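Fatty acid synthase 1, isoform A (Drosophila melanogaster, PDB 6FN6) probably carries out de novo synthesis of long-chain fatty acids from acetyl-CoA and malonyl-CoA with NADPH, this piece holding its dehydratase, enoylreductase and ketoreductase region. Local coordinates at residues I231-I234 / V239-R242; P33-M38 / T176-S181. One frame throughout, in Å; residues are numbered along the deposited sequence.

Contact 1 of 2, residues I231-I234 / V239-R242; sequences INVI and VELR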
loop_
_atom_site.group_PDB
_atom_site.type_symbol
_atom_site.label_atom_id
_atom_site.label_comp_id
_atom_site.label_asym_id
_atom_site.label_seq_id
_atom_site.Cartn_x
_atom_site.Cartn_y
_atom_site.Cartn_z
ATOM N N ILE A 231 -9.161 9.994 -20.633
ATOM C CA ILE A 231 -7.862 9.466 -20.223
ATOM C C ILE A 231 -7.202 10.356 -19.170
ATOM O O ILE A 231 -6.174 9.992 -18.599
ATOM C CB ILE A 231 -6.934 9.282 -21.441
ATOM C CG1 ILE A 231 -6.697 10.621 -22.148
ATOM C CG2 ILE A 231 -7.541 8.271 -22.409
ATOM C CD1 ILE A 231 -5.627 10.568 -23.225
ATOM N N ASN A 232 -7.785 11.527 -18.930
ATOM C CA ASN A 232 -7.265 12.466 -17.938
ATOM C C ASN A 232 -5.862 12.940 -18.300
ATOM O O ASN A 232 -4.899 12.649 -17.593
ATOM C CB ASN A 232 -7.257 11.829 -16.546
ATOM C CG ASN A 232 -6.999 12.842 -15.441
ATOM O OD1 ASN A 232 -6.457 13.923 -15.683
ATOM N ND2 ASN A 232 -7.390 12.498 -14.221
ATOM N N VAL A 233 -5.755 13.686 -19.396
ATOM C CA VAL A 233 -4.469 14.203 -19.851
ATOM C C VAL A 233 -4.583 15.661 -20.289
ATOM O O VAL A 233 -5.533 16.045 -20.969
ATOM C CB VAL A 233 -3.904 13.335 -20.998
ATOM C CG1 VAL A 233 -2.591 13.914 -21.522
ATOM C CG2 VAL A 233 -3.702 11.906 -20.535
ATOM N N ILE A 234 -3.612 16.469 -19.874
ATOM C CA ILE A 234 -3.483 17.841 -20.344
ATOM C C ILE A 234 -2.228 17.901 -21.203
ATOM O O ILE A 234 -1.123 17.691 -20.703
ATOM C CB ILE A 234 -3.399 18.850 -19.181
ATOM C CG1 ILE A 234 -4.523 18.631 -18.167
ATOM C CG2 ILE A 234 -3.465 20.274 -19.705
ATOM C CD1 ILE A 234 -4.126 19.024 -16.760
ATOM N N VAL A 239 4.948 19.592 -23.227
ATOM C CA VAL A 239 4.534 19.189 -21.889
ATOM C C VAL A 239 3.300 18.293 -21.970
ATOM O O VAL A 239 2.329 18.613 -22.652
ATOM C CB VAL A 239 4.265 20.416 -20.992
ATOM C CG1 VAL A 239 3.954 19.980 -19.563
ATOM C CG2 VAL A 239 5.454 21.370 -21.013
ATOM N N GLU A 240 3.351 17.165 -21.274
ATOM C CA GLU A 240 2.222 16.244 -21.219
ATOM C C GLU A 240 1.953 15.837 -19.770
ATOM O O GLU A 240 2.814 15.251 -19.114
ATOM C CB GLU A 240 2.499 15.012 -22.083
ATOM C CG GLU A 240 1.288 14.137 -22.324
ATOM C CD GLU A 240 1.627 12.872 -23.089
ATOM O OE1 GLU A 240 1.837 12.955 -24.317
ATOM O OE2 GLU A 240 1.679 11.794 -22.463
ATOM N N LEU A 241 0.760 16.152 -19.278
ATOM C CA LEU A 241 0.418 15.914 -17.877
ATOM C C LEU A 241 -0.715 14.900 -17.738
ATOM O O LEU A 241 -1.812 15.108 -18.250
ATOM C CB LEU A 241 0.034 17.230 -17.197
ATOM C CG LEU A 241 1.095 18.334 -17.266
ATOM C CD1 LEU A 241 0.562 19.637 -16.693
ATOM C CD2 LEU A 241 2.373 17.917 -16.543
ATOM N N ARG A 242 -0.436 13.797 -17.047
ATOM C CA ARG A 242 -1.417 12.732 -16.860
ATOM C C ARG A 242 -1.843 12.616 -15.397
ATOM O O ARG A 242 -1.042 12.846 -14.491
ATOM C CB ARG A 242 -0.846 11.390 -17.330
ATOM C CG ARG A 242 -0.155 11.438 -18.685
ATOM C CD ARG A 242 0.291 10.052 -19.116
ATOM N NE ARG A 242 1.313 10.097 -20.158
ATOM C CZ ARG A 242 1.904 9.024 -20.675
ATOM N NH1 ARG A 242 1.578 7.812 -20.245
ATOM N NH2 ARG A 242 2.826 9.161 -21.618
#
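Ile234 and Leu241 illustrate how a tight beta hairpin spends its backbone polarity: they form an antiparallel hydrogen-bonded pair, with Ile234 N 2.8 Å from Leu241 O in the carbonyl plane and Leu241 N donating in return to Ile234 O. Their side chains share one face, CB to CB 4.3 Å. On the other face, Val233 and Arg242, a non-hydrogen-bonded pair, run side by side, Val233 CG2 lying 4.0 Å from Arg242 CG. With CG1 anti to the backbone N (chi1 177°), Val233 also leans that methyl against Glu240 CG. Beyond this apolar footing, Arg242 NE meets Glu240 OE2 in a 2.9 Å salt bridge, while Glu240 OE1 pairs with Lys235 and accepts from Leu115 N. A leucine in place of Glu240 would probably leave the charges of Arg242 and Lys235 without this shared mate. The packing slackens at partly exposed Asn232, which approaches only through its backbone O, 3.6 Å from Arg242 CA. There Asn232 and Val233 form a G1 beta bulge against strand 223-228; strand 191-201 pairs with the other edge of strand 239-248 through Glu240 and Arg242, and helix 170-183 covers the Ile234 and Leu241 face.

Contact 2 of 2, residues P33-M38 / T176-S181; sequences PATGYM and TMLQFS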
loop_
_atom_site.group_PDB
_atom_site.type_symbol
_atom_site.label_atom_id
_atom_site.label_comp_id
_atom_site.label_asym_id
_atom_site.label_seq_id
_atom_site.Cartn_x
_atom_site.Cartn_y
_atom_site.Cartn_z
ATOM N N PRO A 33 4.125 28.271 -6.996
ATOM C CA PRO A 33 3.330 27.358 -7.819
ATOM C C PRO A 33 3.837 25.924 -7.796
ATOM O O PRO A 33 5.038 25.686 -7.706
ATOM C CB PRO A 33 3.464 27.953 -9.221
ATOM C CG PRO A 33 4.766 28.666 -9.199
ATOM C CD PRO A 33 4.899 29.219 -7.817
ATOM N N ALA A 34 2.907 24.981 -7.880
ATOM C CA ALA A 34 3.243 23.571 -7.982
ATOM C C ALA A 34 4.234 23.364 -9.122
ATOM O O ALA A 34 5.190 22.597 -9.007
ATOM C CB ALA A 34 1.989 22.748 -8.199
ATOM N N THR A 35 3.993 24.064 -10.224
ATOM C CA THR A 35 4.843 23.982 -11.403
ATOM C C THR A 35 6.203 24.620 -11.148
ATOM O O THR A 35 7.177 24.339 -11.847
ATOM C CB THR A 35 4.185 24.670 -12.605
ATOM O OG1 THR A 35 4.015 26.064 -12.319
ATOM C CG2 THR A 35 2.831 24.045 -12.894
ATOM N N GLY A 36 6.266 25.480 -10.139
ATOM C CA GLY A 36 7.527 26.051 -9.712
ATOM C C GLY A 36 8.436 24.962 -9.180
ATOM O O GLY A 36 9.613 24.890 -9.530
ATOM N N TYR A 37 7.878 24.113 -8.323
ATOM C CA TYR A 37 8.610 22.986 -7.763
ATOM C C TYR A 37 9.122 22.059 -8.852
ATOM O O TYR A 37 10.281 21.656 -8.845
ATOM C CB TYR A 37 7.718 22.192 -6.820
ATOM C CG TYR A 37 7.412 22.891 -5.525
ATOM C CD1 TYR A 37 8.399 23.113 -4.580
ATOM C CD2 TYR A 37 6.125 23.315 -5.243
ATOM C CE1 TYR A 37 8.110 23.748 -3.387
ATOM C CE2 TYR A 37 5.823 23.944 -4.066
ATOM C CZ TYR A 37 6.814 24.159 -3.136
ATOM O OH TYR A 37 6.487 24.790 -1.960
ATOM N N MET A 38 8.240 21.731 -9.789
ATOM C CA MET A 38 8.578 20.822 -10.870
ATOM C C MET A 38 9.766 21.366 -11.651
ATOM O O MET A 38 10.678 20.624 -12.010
ATOM C CB MET A 38 7.374 20.621 -11.788
ATOM C CG MET A 38 6.148 20.064 -11.082
ATOM S SD MET A 38 4.653 20.066 -12.093
ATOM C CE MET A 38 5.204 19.153 -13.529
ATOM N N THR A 176 -0.362 27.600 -16.433
ATOM C CA THR A 176 -1.557 27.886 -17.223
ATOM C C THR A 176 -2.197 26.592 -17.728
ATOM O O THR A 176 -3.398 26.552 -17.990
ATOM C CB THR A 176 -1.252 28.815 -18.419
ATOM O OG1 THR A 176 -0.189 28.269 -19.208
ATOM C CG2 THR A 176 -0.862 30.199 -17.928
ATOM N N MET A 177 -1.394 25.542 -17.876
ATOM C CA MET A 177 -1.928 24.225 -18.216
ATOM C C MET A 177 -2.798 23.695 -17.074
ATOM O O MET A 177 -3.818 23.051 -17.311
ATOM C CB MET A 177 -0.802 23.236 -18.520
ATOM C CG MET A 177 0.058 23.613 -19.718
ATOM S SD MET A 177 1.343 22.394 -20.084
ATOM C CE MET A 177 0.350 20.963 -20.492
ATOM N N LEU A 178 -2.386 23.959 -15.838
ATOM C CA LEU A 178 -3.172 23.557 -14.674
ATOM C C LEU A 178 -4.410 24.434 -14.533
ATOM O O LEU A 178 -5.487 23.954 -14.178
ATOM C CB LEU A 178 -2.335 23.630 -13.395
ATOM C CG LEU A 178 -1.010 22.866 -13.385
ATOM C CD1 LEU A 178 -0.412 22.871 -11.987
ATOM C CD2 LEU A 178 -1.189 21.445 -13.893
ATOM N N GLN A 179 -4.249 25.724 -14.807
ATOM C CA GLN A 179 -5.375 26.644 -14.808
ATOM C C GLN A 179 -6.426 26.134 -15.782
ATOM O O GLN A 179 -7.619 26.119 -15.484
ATOM C CB GLN A 179 -4.937 28.056 -15.196
ATOM C CG GLN A 179 -3.920 28.682 -14.267
ATOM C CD GLN A 179 -3.494 30.057 -14.739
ATOM O OE1 GLN A 179 -4.045 30.589 -15.701
ATOM N NE2 GLN A 179 -2.506 30.636 -14.069
ATOM N N PHE A 180 -5.965 25.725 -16.955
ATOM C CA PHE A 180 -6.856 25.293 -18.019
ATOM C C PHE A 180 -7.675 24.073 -17.613
ATOM O O PHE A 180 -8.853 23.962 -17.956
ATOM C CB PHE A 180 -6.058 24.985 -19.286
ATOM C CG PHE A 180 -6.917 24.624 -20.455
ATOM C CD1 PHE A 180 -7.516 25.609 -21.222
ATOM C CD2 PHE A 180 -7.133 23.300 -20.784
ATOM C CE1 PHE A 180 -8.314 25.277 -22.295
ATOM C CE2 PHE A 180 -7.926 22.961 -21.855
ATOM C CZ PHE A 180 -8.518 23.950 -22.613
ATOM N N SER A 181 -7.042 23.156 -16.893
ATOM C CA SER A 181 -7.712 21.948 -16.423
ATOM C C SER A 181 -8.763 22.280 -15.368
ATOM O O SER A 181 -9.783 21.603 -15.257
ATOM C CB SER A 181 -6.691 20.966 -15.854
ATOM O OG SER A 181 -7.305 19.750 -15.469
#
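Thr35 OG1 is hydrogen-bonded to Ile171 O, a polar link between the same two helices that Thr35 and Leu178 join by apolar contact. The setting is a double hotdog: helix 34-48 lies in the predicted N-terminal hotdog and helix 170-183 in the C-terminal one, so this small contact is a helix-to-helix touch between the two halves. It works as an example of economy, because little more than one leucine branch bridges backbones whose nearest CA atoms, those of Thr35 and Leu178, stand 8.7 Å apart.

Thr35 divides its side chain between two tasks. Its hydroxyl sits between the backbone N and the carbonyl carbon (chi1 63°), where it meets Ile171 near the start of the opposing helix; the same rotation sets CG2 anti to the carbonyl carbon, where it meets Leu178. The two side chains meet tip to tip, Ala34 CB lying at the margin, 4.5 Å from Leu178 CD1. The apolar touch thus adjoins a polar anchor on the same residue, and both tie Thr35 to helix 170-183.

The predicted dehydratase pair is close by: the side chain of Thr35 is about 4 Å from that of Asp175, the proposed proton donor, and about 6 Å from that of His24, the proposed proton acceptor. The contact therefore lies beside the probable active site, where the two hotdogs each contribute one residue. At its centre, the methyl CG2 of Thr35 stands 3.6 Å from Leu178 CD1 and 4.0 Å from the branching carbon CG of the same leucine.

The centres of contacts 1 and 2 lie 12 Å apart within the dehydratase domain, and both segments of contact 2 precede the hairpin in sequence. Contact 1 is a local hairpin inside the C-terminal hotdog, whereas contact 2 joins residues from both hotdogs. Helix 170-183 is what they have in common. Its Ser181 packs on Ile234, and Met177 SD lies 3.6 Å from Val239 CG1. Leu178 serves both contacts, since CD1 faces Thr35 while CD2 lies 3.8 Å from Leu241 CD1. The hairpin thus backs the helix that carries the predicted catalytic Asp175 and meets the N-terminal hotdog.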